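Local structure of Emp47p (form2) (Saccharomyces cerevisiae, 2A6Z) at residues Ser83-Gln88 against Lys96-Gly101; Ser90-Asp95 against Ser192-Val197; Asp113-Leu118 against Lys137-Ser142; Ala199-Gly202 against Asn206-Glu209. The protein acts as a calcium-independent cargo receptor of the legume-like lectin family, involved in the secretion of glycoproteins and required for exit of EMP46 from the endoplasmic reticulum. One frame throughout, in Å; residues are numbered along the deposited sequence. Where two conformers were deposited one is given.

Contact 1: residues Ser83-Gln88 against Lys96-Gly101; sequences SFWFVQ and KQLYNG
Trp-85 pushes the six-membered part of its indole under the turn made by 96-101, where it meets Leu-98 and Gly-101. The contact is made at the ring's far rim: CZ2 lies 3.4 Å from the carbonyl O of Leu-98, which sits at the ring edge near its plane. One atom further round, CH2 meets CD2 of Leu-98 at 3.8 Å, again in the plane of the indole, so the methyl abuts the rim and does not lie over a face. Gly-101 brings its CA to 3.7 Å from CZ2, and this close approach is possible because no side chain stands between backbone and ring. The turn itself is a type I' beta turn from Leu-98 to Gly-101, closed by a reciprocal pair of backbone bonds between its first and last residues, with Leu-98 N giving to Gly-101 O and Gly-101 N to Leu-98 O. Gly-101 is faced by two residues, Gln-97 and Leu-98, the mark of a classic beta bulge. All this folds back on strand 81-88 of the lectin beta sandwich, within the loop that leads on to strand 108-113. On the five-membered ring, NE1 gives a hydrogen bond to OG1 of Thr-198 on the neighbouring strand, while Trp-52 stacks with the indole. Two residues earlier, Ser-83 has OG 3.4 Å from CB of Tyr-99, a packing contact; the hydroxyl's hydrogen bond is with NE2 of Gln-109. With CG anti to its carbonyl carbon (chi1 -61°), Tyr-99 starts toward the strand at CB but carries its ring away from it.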
loop_
_atom_site.group_PDB
_atom_site.type_symbol
_atom_site.label_atom_id
_atom_site.label_comp_id
_atom_site.label_asym_id
_atom_site.label_seq_id
_atom_site.Cartn_x
_atom_site.Cartn_y
_atom_site.Cartn_z
ATOM N N SER A 83 -3.419 3.561 0.408
ATOM C CA SER A 83 -3.407 2.301 1.175
ATOM C C SER A 83 -2.695 1.215 0.392
ATOM O O SER A 83 -2.899 1.012 -0.815
ATOM C CB SER A 83 -4.832 1.841 1.396
ATOM O OG SER A 83 -5.482 2.581 2.418
ATOM N N PHE A 84 -1.854 0.476 1.121
ATOM C CA PHE A 84 -1.096 -0.666 0.607
ATOM C C PHE A 84 -1.643 -1.916 1.271
ATOM O O PHE A 84 -1.788 -1.943 2.486
ATOM C CB PHE A 84 0.408 -0.511 0.896
ATOM C CG PHE A 84 0.976 0.785 0.384
ATOM C CD1 PHE A 84 1.557 0.862 -0.866
ATOM C CD2 PHE A 84 0.953 1.949 1.169
ATOM C CE1 PHE A 84 2.081 2.040 -1.349
ATOM C CE2 PHE A 84 1.427 3.145 0.685
ATOM C CZ PHE A 84 2.015 3.176 -0.586
ATOM N N TRP A 85 -1.966 -2.922 0.460
ATOM C CA TRP A 85 -2.768 -4.038 0.932
ATOM C C TRP A 85 -2.024 -5.377 0.843
ATOM O O TRP A 85 -1.278 -5.603 -0.122
ATOM C CB TRP A 85 -4.029 -4.167 0.075
ATOM C CG TRP A 85 -4.881 -2.930 0.057
ATOM C CD1 TRP A 85 -4.803 -1.905 -0.854
ATOM C CD2 TRP A 85 -5.931 -2.591 0.981
ATOM N NE1 TRP A 85 -5.761 -0.930 -0.556
ATOM C CE2 TRP A 85 -6.454 -1.345 0.545
ATOM C CE3 TRP A 85 -6.489 -3.223 2.106
ATOM C CZ2 TRP A 85 -7.523 -0.701 1.214
ATOM C CZ3 TRP A 85 -7.538 -2.589 2.742
ATOM C CH2 TRP A 85 -8.047 -1.344 2.306
ATOM N N PHE A 86 -2.307 -6.233 1.788
ATOM C CA PHE A 86 -1.875 -7.630 1.781
ATOM C C PHE A 86 -3.041 -8.430 2.397
ATOM O O PHE A 86 -3.144 -8.503 3.605
ATOM C CB PHE A 86 -0.561 -7.759 2.562
ATOM C CG PHE A 86 -0.056 -9.205 2.655
ATOM C CD1 PHE A 86 0.533 -9.770 1.520
ATOM C CD2 PHE A 86 -0.160 -9.967 3.820
ATOM C CE1 PHE A 86 1.021 -11.081 1.540
ATOM C CE2 PHE A 86 0.330 -11.239 3.846
ATOM C CZ PHE A 86 0.938 -11.796 2.709
ATOM N N VAL A 87 -3.924 -8.925 1.529
ATOM C CA VAL A 87 -5.232 -9.384 2.018
ATOM C C VAL A 87 -5.659 -10.712 1.329
ATOM O O VAL A 87 -5.421 -10.891 0.132
ATOM C CB VAL A 87 -6.353 -8.328 1.821
ATOM C CG1 VAL A 87 -5.999 -7.023 2.576
ATOM C CG2 VAL A 87 -6.605 -7.992 0.367
ATOM N N GLN A 88 -6.296 -11.570 2.088
ATOM C CA GLN A 88 -6.706 -12.873 1.509
ATOM C C GLN A 88 -7.973 -12.707 0.705
ATOM O O GLN A 88 -8.974 -12.212 1.197
ATOM C CB GLN A 88 -6.989 -13.862 2.627
ATOM C CG GLN A 88 -5.893 -14.287 3.505
ATOM C CD GLN A 88 -6.455 -15.158 4.640
ATOM O OE1 GLN A 88 -7.064 -16.202 4.378
ATOM N NE2 GLN A 88 -6.251 -14.680 5.865
ATOM N N LYS A 96 -14.642 -1.452 -2.726
ATOM C CA LYS A 96 -13.939 -0.206 -2.956
ATOM C C LYS A 96 -14.208 0.824 -1.868
ATOM O O LYS A 96 -13.917 2.001 -2.113
ATOM C CB LYS A 96 -14.263 0.351 -4.320
ATOM C CG LYS A 96 -14.095 -0.612 -5.495
ATOM C CD LYS A 96 -12.609 -0.791 -5.834
ATOM C CE LYS A 96 -12.454 -1.908 -6.860
ATOM N NZ LYS A 96 -11.142 -1.844 -7.592
ATOM N N GLN A 97 -14.766 0.473 -0.744
ATOM C CA GLN A 97 -15.248 1.455 0.189
ATOM C C GLN A 97 -14.248 2.022 1.158
ATOM O O GLN A 97 -14.597 2.962 1.917
ATOM C CB GLN A 97 -16.401 0.850 1.012
ATOM C CG GLN A 97 -17.614 0.454 0.190
ATOM C CD GLN A 97 -18.727 -0.079 1.056
ATOM O OE1 GLN A 97 -19.446 0.723 1.695
ATOM N NE2 GLN A 97 -18.829 -1.410 1.189
ATOM N N LEU A 98 -13.006 1.533 1.182
ATOM C CA LEU A 98 -12.000 2.009 2.146
ATOM C C LEU A 98 -10.768 2.450 1.363
ATOM O O LEU A 98 -9.992 1.628 0.890
ATOM C CB LEU A 98 -11.675 0.855 3.109
ATOM C CG LEU A 98 -10.584 1.174 4.169
ATOM C CD1 LEU A 98 -10.977 2.401 4.990
ATOM C CD2 LEU A 98 -10.384 -0.060 5.018
ATOM N N TYR A 99 -10.649 3.784 1.149
ATOM C CA TYR A 99 -9.566 4.320 0.314
ATOM C C TYR A 99 -9.508 3.586 -1.012
ATOM O O TYR A 99 -8.423 3.304 -1.588
ATOM C CB TYR A 99 -8.141 4.278 1.022
ATOM C CG TYR A 99 -8.208 5.127 2.277
ATOM C CD1 TYR A 99 -7.969 6.491 2.213
ATOM C CD2 TYR A 99 -8.598 4.601 3.498
ATOM C CE1 TYR A 99 -8.058 7.291 3.331
ATOM C CE2 TYR A 99 -8.707 5.397 4.623
ATOM C CZ TYR A 99 -8.440 6.755 4.515
ATOM O OH TYR A 99 -8.565 7.512 5.678
ATOM N N ASN A 100 -10.676 3.349 -1.619
ATOM C CA ASN A 100 -10.797 2.667 -2.919
ATOM C C ASN A 100 -10.270 1.240 -2.915
ATOM O O ASN A 100 -9.958 0.714 -3.969
ATOM C CB ASN A 100 -10.167 3.531 -4.022
ATOM C CG ASN A 100 -10.566 3.000 -5.420
ATOM O OD1 ASN A 100 -11.770 2.745 -5.657
ATOM N ND2 ASN A 100 -9.607 2.863 -6.296
ATOM N N GLY A 101 -10.270 0.629 -1.741
ATOM C CA GLY A 101 -9.986 -0.757 -1.513
ATOM C C GLY A 101 -11.003 -1.362 -0.545
ATOM O O GLY A 101 -12.015 -0.729 -0.243
#

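Contact 2: residues Ser90-Asp95 against Ser192-Val197; sequences SNIPRD and SYRIGV
The loop 90-95 runs beside strand 192-197 without a backbone hydrogen bond to it; Ile-92 and Arg-194 come nearest there, their CA atoms 6.3 Å apart. Arg-194 fills this gap. Its chain bends at chi2 and chi3 (-49° and -56°), which folds the guanidinium back along the loop backbone. Asn-91 C and Ile-92 N lie over one face of that group, Ile-92 N above its centre and 3.6 Å from CZ, so a peptide rests flat on the charged plane. Lower down the arginine, CG is 3.3 Å from Asn-91 O, and CB packs against CD of Pro-93 at 3.9 Å. Ile-92 crosses the arginine at about a right angle, with CG1 3.6 Å from NH2. That nitrogen gives a hydrogen bond to Leu-53 O, on the strand next to 192-200. On the loop's other side, Asn-91 ND2 donates almost straight to Ile-92 O (169°), and Ser-90 OG donates to Asn-91 OD1, so both the nitrogen and the oxygen of this amide are engaged. The result is a loop lying over one sheet of the legume-lectin-type beta sandwich, its peptide stacked on an arginine rising from the strand below.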
loop_
_atom_site.group_PDB
_atom_site.type_symbol
_atom_site.label_atom_id
_atom_site.label_comp_id
_atom_site.label_asym_id
_atom_site.label_seq_id
_atom_site.Cartn_x
_atom_site.Cartn_y
_atom_site.Cartn_z
ATOM N N SER A 90 -9.819 -14.580 -3.240
ATOM C CA SER A 90 -9.638 -15.467 -4.408
ATOM C C SER A 90 -9.546 -14.678 -5.701
ATOM O O SER A 90 -9.374 -15.273 -6.787
ATOM C CB SER A 90 -10.791 -16.486 -4.430
ATOM O OG SER A 90 -11.999 -15.738 -4.565
ATOM N N ASN A 91 -9.735 -13.374 -5.657
ATOM C CA ASN A 91 -9.618 -12.512 -6.815
ATOM C C ASN A 91 -9.115 -11.168 -6.340
ATOM O O ASN A 91 -9.066 -10.923 -5.109
ATOM C CB ASN A 91 -10.996 -12.324 -7.508
ATOM C CG ASN A 91 -12.098 -12.393 -6.499
ATOM O OD1 ASN A 91 -12.742 -13.451 -6.367
ATOM N ND2 ASN A 91 -12.331 -11.296 -5.772
ATOM N N ILE A 92 -8.825 -10.252 -7.233
ATOM C CA ILE A 92 -8.617 -8.874 -6.797
ATOM C C ILE A 92 -9.837 -8.437 -6.002
ATOM O O ILE A 92 -10.967 -8.690 -6.463
ATOM C CB ILE A 92 -8.378 -7.962 -8.016
ATOM C CG1 ILE A 92 -7.065 -8.292 -8.749
ATOM C CG2 ILE A 92 -8.447 -6.478 -7.646
ATOM C CD1 ILE A 92 -6.839 -7.554 -10.048
ATOM N N PRO A 93 -9.672 -7.853 -4.830
ATOM C CA PRO A 93 -10.858 -7.589 -4.013
ATOM C C PRO A 93 -11.862 -6.719 -4.730
ATOM O O PRO A 93 -11.503 -5.716 -5.375
ATOM C CB PRO A 93 -10.244 -6.892 -2.778
ATOM C CG PRO A 93 -8.884 -7.523 -2.693
ATOM C CD PRO A 93 -8.394 -7.544 -4.134
ATOM N N ARG A 94 -13.149 -7.080 -4.578
ATOM C CA ARG A 94 -14.169 -6.307 -5.260
ATOM C C ARG A 94 -14.528 -4.990 -4.578
ATOM O O ARG A 94 -14.921 -3.997 -5.218
ATOM C CB ARG A 94 -15.430 -7.223 -5.338
ATOM C CG ARG A 94 -15.232 -8.466 -6.257
ATOM C CD ARG A 94 -16.519 -9.323 -6.215
ATOM N NE ARG A 94 -16.267 -10.617 -6.834
ATOM C CZ ARG A 94 -15.792 -11.746 -6.343
ATOM N NH1 ARG A 94 -15.646 -12.793 -7.159
ATOM N NH2 ARG A 94 -15.450 -11.920 -5.069
ATOM N N ASP A 95 -14.486 -4.977 -3.261
ATOM C CA ASP A 95 -15.009 -3.841 -2.485
ATOM C C ASP A 95 -14.061 -2.636 -2.594
ATOM O O ASP A 95 -12.848 -2.811 -2.537
ATOM C CB ASP A 95 -15.260 -4.235 -1.042
ATOM C CG ASP A 95 -15.923 -3.111 -0.255
ATOM O OD1 ASP A 95 -17.168 -3.109 -0.240
ATOM O OD2 ASP A 95 -15.230 -2.245 0.281
ATOM N N SER A 192 -4.109 -17.610 -0.324
ATOM C CA SER A 192 -3.782 -16.773 -1.420
ATOM C C SER A 192 -4.043 -15.302 -1.105
ATOM O O SER A 192 -5.202 -14.939 -0.822
ATOM C CB SER A 192 -4.661 -17.176 -2.653
ATOM O OG SER A 192 -4.178 -16.501 -3.795
ATOM N N TYR A 193 -2.969 -14.509 -1.142
ATOM C CA TYR A 193 -3.063 -13.107 -0.811
ATOM C C TYR A 193 -2.965 -12.205 -2.010
ATOM O O TYR A 193 -2.202 -12.450 -2.964
ATOM C CB TYR A 193 -1.943 -12.700 0.192
ATOM C CG TYR A 193 -2.188 -13.228 1.567
ATOM C CD1 TYR A 193 -1.971 -14.551 1.958
ATOM C CD2 TYR A 193 -2.650 -12.329 2.556
ATOM C CE1 TYR A 193 -2.234 -14.952 3.245
ATOM C CE2 TYR A 193 -2.891 -12.736 3.831
ATOM C CZ TYR A 193 -2.673 -14.040 4.229
ATOM O OH TYR A 193 -2.928 -14.453 5.494
ATOM N N ARG A 194 -3.758 -11.153 -1.937
ATOM C CA ARG A 194 -3.802 -10.113 -2.941
ATOM C C ARG A 194 -2.962 -8.927 -2.462
ATOM O O ARG A 194 -3.033 -8.544 -1.309
ATOM C CB ARG A 194 -5.249 -9.673 -3.218
ATOM C CG ARG A 194 -6.220 -10.806 -3.431
ATOM C CD ARG A 194 -5.775 -11.869 -4.424
ATOM N NE ARG A 194 -5.462 -11.317 -5.738
ATOM C CZ ARG A 194 -5.689 -11.974 -6.868
ATOM N NH1 ARG A 194 -6.219 -13.177 -6.924
ATOM N NH2 ARG A 194 -5.354 -11.368 -8.005
ATOM N N ILE A 195 -2.161 -8.376 -3.387
ATOM C CA ILE A 195 -1.174 -7.338 -3.125
ATOM C C ILE A 195 -1.464 -6.212 -4.077
ATOM O O ILE A 195 -1.586 -6.427 -5.304
ATOM C CB ILE A 195 0.253 -7.912 -3.353
ATOM C CG1 ILE A 195 0.566 -8.980 -2.306
ATOM C CG2 ILE A 195 1.281 -6.793 -3.391
ATOM C CD1 ILE A 195 1.725 -9.873 -2.716
ATOM N N GLY A 196 -1.600 -4.997 -3.532
ATOM C CA GLY A 196 -1.912 -3.865 -4.388
ATOM C C GLY A 196 -1.912 -2.589 -3.575
ATOM O O GLY A 196 -1.617 -2.568 -2.385
ATOM N N VAL A 197 -2.236 -1.530 -4.265
ATOM C CA VAL A 197 -2.236 -0.172 -3.716
ATOM C C VAL A 197 -3.434 0.575 -4.290
ATOM O O VAL A 197 -3.794 0.406 -5.454
ATOM C CB VAL A 197 -0.906 0.561 -3.965
ATOM C CG1 VAL A 197 -0.617 0.665 -5.479
ATOM C CG2 VAL A 197 -0.868 1.924 -3.307
#

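Contact 3: residues Asp113-Leu118 against Lys137-Ser142; sequences DNNGPL and KIYDQS
Tyr-139 is held at both its ring face and its hydroxyl by residues 113-118, the end of strand 108-113 and the loop after it, which open with an Asx turn and lead to strand 121-128 of the lectin beta sandwich. Gly-116 CA sits almost centrally over one face, 3.4 Å from the ring centroid and 7° off its normal, a CH-pi contact. Gly-116 N lies over the same face, 3.5 Å from CZ. Next along the chain, Pro-117 packs at the root of the side chain, its CD 3.7 Å from Tyr-139 CB. At the far end the phenol OH donates a short 2.6 Å hydrogen bond to Asp-113 OD2, arriving on the syn side of the carboxylate. The two flat groups are nearly coplanar, with the carboxylate at the edge of the ring. Behind the tyrosine, on the opposite face, lies CG2 of its own neighbour Ile-138, so the ring is sandwiched between helix and loop. The short, weakly bonded helix around 138-141 is tied to strand 121-128 through Ile-138 O, which accepts from Gln-125 NE2. Tyr-139 also touches Arg-123 of that strand. The carboxylate is steadied from within its own segment: Asn-115 N donates to Asp-113 OD2 at 3.0 Å. That oxygen thus takes two donors, the hydroxyl 23° out of the carboxylate plane and the amide N-H from well above it, 68° out.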
loop_
_atom_site.group_PDB
_atom_site.type_symbol
_atom_site.label_atom_id
_atom_site.label_comp_id
_atom_site.label_asym_id
_atom_site.label_seq_id
_atom_site.Cartn_x
_atom_site.Cartn_y
_atom_site.Cartn_z
ATOM N N ASP A 113 -1.761 8.719 5.443
ATOM C CA ASP A 113 -2.743 9.815 5.364
ATOM C C ASP A 113 -2.391 10.835 6.405
ATOM O O ASP A 113 -1.433 10.700 7.194
ATOM C CB ASP A 113 -4.196 9.338 5.448
ATOM C CG ASP A 113 -4.731 9.325 6.876
ATOM O OD1 ASP A 113 -4.060 8.744 7.759
ATOM O OD2 ASP A 113 -5.801 9.956 7.103
ATOM N N ASN A 114 -3.186 11.933 6.445
ATOM C CA ASN A 114 -2.868 13.012 7.370
ATOM C C ASN A 114 -4.116 13.509 8.114
ATOM O O ASN A 114 -4.046 14.579 8.731
ATOM C CB ASN A 114 -2.126 14.147 6.694
ATOM C CG ASN A 114 -2.968 14.986 5.756
ATOM O OD1 ASN A 114 -4.173 14.832 5.693
ATOM N ND2 ASN A 114 -2.281 15.844 5.011
ATOM N N ASN A 115 -5.233 12.797 8.024
ATOM C CA ASN A 115 -6.494 13.268 8.611
ATOM C C ASN A 115 -6.707 12.847 10.057
ATOM O O ASN A 115 -7.750 13.212 10.612
ATOM C CB ASN A 115 -7.666 12.786 7.738
ATOM C CG ASN A 115 -8.866 13.743 7.823
ATOM O OD1 ASN A 115 -8.715 14.958 7.960
ATOM N ND2 ASN A 115 -10.027 13.162 7.709
ATOM N N GLY A 116 -5.780 12.091 10.638
ATOM C CA GLY A 116 -5.924 11.639 11.995
ATOM C C GLY A 116 -5.280 12.616 12.987
ATOM O O GLY A 116 -4.733 13.647 12.628
ATOM N N PRO A 117 -5.362 12.257 14.257
ATOM C CA PRO A 117 -5.014 13.197 15.357
ATOM C C PRO A 117 -3.544 13.448 15.491
ATOM O O PRO A 117 -3.174 14.364 16.244
ATOM C CB PRO A 117 -5.601 12.539 16.602
ATOM C CG PRO A 117 -5.776 11.123 16.270
ATOM C CD PRO A 117 -5.977 11.006 14.769
ATOM N N LEU A 118 -2.694 12.691 14.806
ATOM C CA LEU A 118 -1.224 12.825 14.931
ATOM C C LEU A 118 -0.649 13.512 13.692
ATOM O O LEU A 118 0.570 13.669 13.633
ATOM C CB LEU A 118 -0.522 11.482 15.110
ATOM C CG LEU A 118 -1.100 10.592 16.234
ATOM C CD1 LEU A 118 -0.266 9.342 16.292
ATOM C CD2 LEU A 118 -1.252 11.329 17.544
ATOM N N LYS A 137 -13.396 4.939 13.502
ATOM C CA LYS A 137 -12.489 4.556 14.563
ATOM C C LYS A 137 -11.085 4.168 14.061
ATOM O O LYS A 137 -10.293 3.614 14.822
ATOM C CB LYS A 137 -13.081 3.409 15.384
ATOM C CG LYS A 137 -14.445 3.826 15.995
ATOM C CD LYS A 137 -14.981 2.658 16.828
ATOM C CE LYS A 137 -16.289 2.876 17.548
ATOM N NZ LYS A 137 -16.478 4.195 18.156
ATOM N N ILE A 138 -10.824 4.432 12.764
ATOM C CA ILE A 138 -9.591 3.868 12.189
ATOM C C ILE A 138 -8.341 4.304 12.946
ATOM O O ILE A 138 -7.454 3.470 13.133
ATOM C CB ILE A 138 -9.552 4.246 10.700
ATOM C CG1 ILE A 138 -8.512 3.414 9.937
ATOM C CG2 ILE A 138 -9.423 5.750 10.418
ATOM C CD1 ILE A 138 -8.771 3.452 8.425
ATOM N N TYR A 139 -8.271 5.567 13.381
ATOM C CA TYR A 139 -7.019 6.000 14.011
ATOM C C TYR A 139 -6.814 5.353 15.384
ATOM O O TYR A 139 -5.696 4.979 15.758
ATOM C CB TYR A 139 -6.953 7.551 14.100
ATOM C CG TYR A 139 -7.133 8.131 12.695
ATOM C CD1 TYR A 139 -6.189 7.886 11.682
ATOM C CD2 TYR A 139 -8.274 8.877 12.354
ATOM C CE1 TYR A 139 -6.349 8.392 10.407
ATOM C CE2 TYR A 139 -8.432 9.360 11.079
ATOM C CZ TYR A 139 -7.478 9.109 10.111
ATOM O OH TYR A 139 -7.688 9.615 8.849
ATOM N N ASP A 140 -7.911 5.184 16.109
ATOM C CA ASP A 140 -7.789 4.494 17.416
ATOM C C ASP A 140 -7.513 3.018 17.235
ATOM O O ASP A 140 -6.920 2.379 18.154
ATOM C CB ASP A 140 -9.062 4.690 18.191
ATOM C CG ASP A 140 -8.868 5.037 19.612
ATOM O OD1 ASP A 140 -9.777 5.481 20.313
ATOM O OD2 ASP A 140 -7.753 4.664 20.034
ATOM N N GLN A 141 -7.903 2.456 16.091
ATOM C CA GLN A 141 -7.794 1.007 15.856
ATOM C C GLN A 141 -6.489 0.626 15.174
ATOM O O GLN A 141 -6.230 -0.572 15.070
ATOM C CB GLN A 141 -9.013 0.489 15.051
ATOM C CG GLN A 141 -10.266 0.653 15.941
ATOM C CD GLN A 141 -11.543 -0.017 15.648
ATOM O OE1 GLN A 141 -11.682 -0.268 14.463
ATOM N NE2 GLN A 141 -12.399 -0.252 16.654
ATOM N N SER A 142 -5.622 1.576 14.787
ATOM C CA SER A 142 -4.295 1.175 14.250
ATOM C C SER A 142 -3.606 0.285 15.259
ATOM O O SER A 142 -3.566 0.621 16.454
ATOM C CB SER A 142 -3.451 2.422 14.037
ATOM O OG SER A 142 -4.124 3.396 13.269
#

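Contact 4: residues Ala199-Gly202 against Asn206-Glu209; sequences AQNG and NNAE
Asn-201, Asn-207 and Glu-209 bind the end of strand 192-200 to the loop that returns toward strand 210-220. Asn-201 acts through both its backbone and its amide. Its carbonyl O accepts from Asn-207 ND2 at 2.9 Å, a nearly straight bond (171°) that lies in the amide plane of Asn-207 but reaches the carbonyl from above its plane. In the other direction Asn-201 ND2 donates to Glu-209 O, also at 2.9 Å. In both asparagines CG lies between the backbone N and the carbonyl carbon, and their amide planes stand 86° apart. The amide oxygen of Asn-207, OD1, turns back on its own loop and accepts from Glu-209 N, an Asx turn that sets the loop's course into the strand. Glu-209 packs CB against Asn-201 CB at 4.1 Å, while OE2 is bonded to Ser-71 OG on the strand beside 210-220. A water gives one hydrogen bond to Gly-202 O and another to Asn-207 O, bridging the segments. Beyond them, Asn-201 OD1 takes the backbone N-H of Ser-47 and ND2 also serves Asn-44 O, so this side chain joins three pieces of chain. With buried amides on donor and acceptor duty at once, the loop's conformation rests on polar side chains bonding to backbone between these two segments, where no backbone-to-backbone bond is made.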
loop_
_atom_site.group_PDB
_atom_site.type_symbol
_atom_site.label_atom_id
_atom_site.label_comp_id
_atom_site.label_asym_id
_atom_site.label_seq_id
_atom_site.Cartn_x
_atom_site.Cartn_y
_atom_site.Cartn_z
ATOM N N ALA A 199 -5.829 4.470 -3.842
ATOM C CA ALA A 199 -5.765 5.840 -3.271
ATOM C C ALA A 199 -6.999 6.606 -3.718
ATOM O O ALA A 199 -7.644 6.308 -4.716
ATOM C CB ALA A 199 -4.509 6.597 -3.655
ATOM N N GLN A 200 -7.272 7.656 -2.918
ATOM C CA GLN A 200 -8.303 8.625 -3.225
ATOM C C GLN A 200 -7.788 9.988 -2.742
ATOM O O GLN A 200 -7.064 10.041 -1.729
ATOM C CB GLN A 200 -9.636 8.285 -2.555
ATOM C CG GLN A 200 -9.567 8.482 -1.020
ATOM C CD GLN A 200 -10.742 7.975 -0.248
ATOM O OE1 GLN A 200 -11.392 7.027 -0.763
ATOM N NE2 GLN A 200 -10.975 8.594 0.922
ATOM N N ASN A 201 -8.195 11.073 -3.384
ATOM C CA ASN A 201 -7.865 12.377 -2.863
ATOM C C ASN A 201 -9.051 13.155 -2.284
ATOM O O ASN A 201 -8.824 14.171 -1.614
ATOM C CB ASN A 201 -7.029 13.225 -3.843
ATOM C CG ASN A 201 -7.680 13.427 -5.173
ATOM O OD1 ASN A 201 -8.875 13.149 -5.359
ATOM N ND2 ASN A 201 -6.910 13.938 -6.136
ATOM N N GLY A 202 -10.253 12.669 -2.505
ATOM C CA GLY A 202 -11.470 13.313 -1.919
ATOM C C GLY A 202 -11.660 14.700 -2.455
ATOM O O GLY A 202 -11.154 15.074 -3.504
ATOM N N ASN A 206 -11.111 21.181 -2.900
ATOM C CA ASN A 206 -10.935 20.869 -4.331
ATOM C C ASN A 206 -9.491 20.523 -4.630
ATOM O O ASN A 206 -8.899 20.837 -5.665
ATOM C CB ASN A 206 -11.423 22.053 -5.194
ATOM C CG ASN A 206 -12.933 22.048 -5.405
ATOM O OD1 ASN A 206 -13.693 21.091 -5.185
ATOM N ND2 ASN A 206 -13.310 23.232 -5.817
ATOM N N ASN A 207 -8.835 19.825 -3.659
ATOM C CA ASN A 207 -7.436 19.465 -3.858
ATOM C C ASN A 207 -7.294 18.496 -5.032
ATOM O O ASN A 207 -8.181 17.735 -5.386
ATOM C CB ASN A 207 -6.818 18.799 -2.572
ATOM C CG ASN A 207 -7.223 17.340 -2.439
ATOM O OD1 ASN A 207 -6.462 16.478 -2.909
ATOM N ND2 ASN A 207 -8.343 17.027 -1.812
ATOM N N ALA A 208 -6.079 18.512 -5.594
ATOM C CA ALA A 208 -5.681 17.591 -6.640
ATOM C C ALA A 208 -4.447 16.794 -6.232
ATOM O O ALA A 208 -3.510 16.610 -7.022
ATOM C CB ALA A 208 -5.410 18.324 -7.980
ATOM N N GLU A 209 -4.388 16.378 -4.960
ATOM C CA GLU A 209 -3.231 15.584 -4.549
ATOM C C GLU A 209 -3.098 14.375 -5.452
ATOM O O GLU A 209 -4.064 13.650 -5.714
ATOM C CB GLU A 209 -3.473 15.125 -3.078
ATOM C CG GLU A 209 -2.205 14.457 -2.494
ATOM C CD GLU A 209 -2.203 14.323 -0.967
ATOM O OE1 GLU A 209 -3.271 14.574 -0.324
ATOM O OE2 GLU A 209 -1.155 13.921 -0.421
HETATM O O HOH W 1 -5.894 14.222 -0.740
HETATM O O HOH W 2 -10.838 17.489 -4.732
#

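How the contacts relate
From the N terminus, strand 81-88 comes first, and contact 1 closes a short loop as 96-101 folds back on it. Residues 90-95 lie inside that loop but pair with 192-197, so contacts 1 and 2 cross; they meet directly, since strands 81-88 and 192-200 are neighbours in one sheet. Contact 3, which joins a loop between strands to the short helix 138-141, is nested within the long excursion closed by contact 2. It reaches contact 1 through packing of Tyr-99 and Leu-98 near Ile-138. Contact 4 follows contact 2 on strand 192-200 and closes the turn to strand 210-220, thereby linking the two sheets of the sandwich.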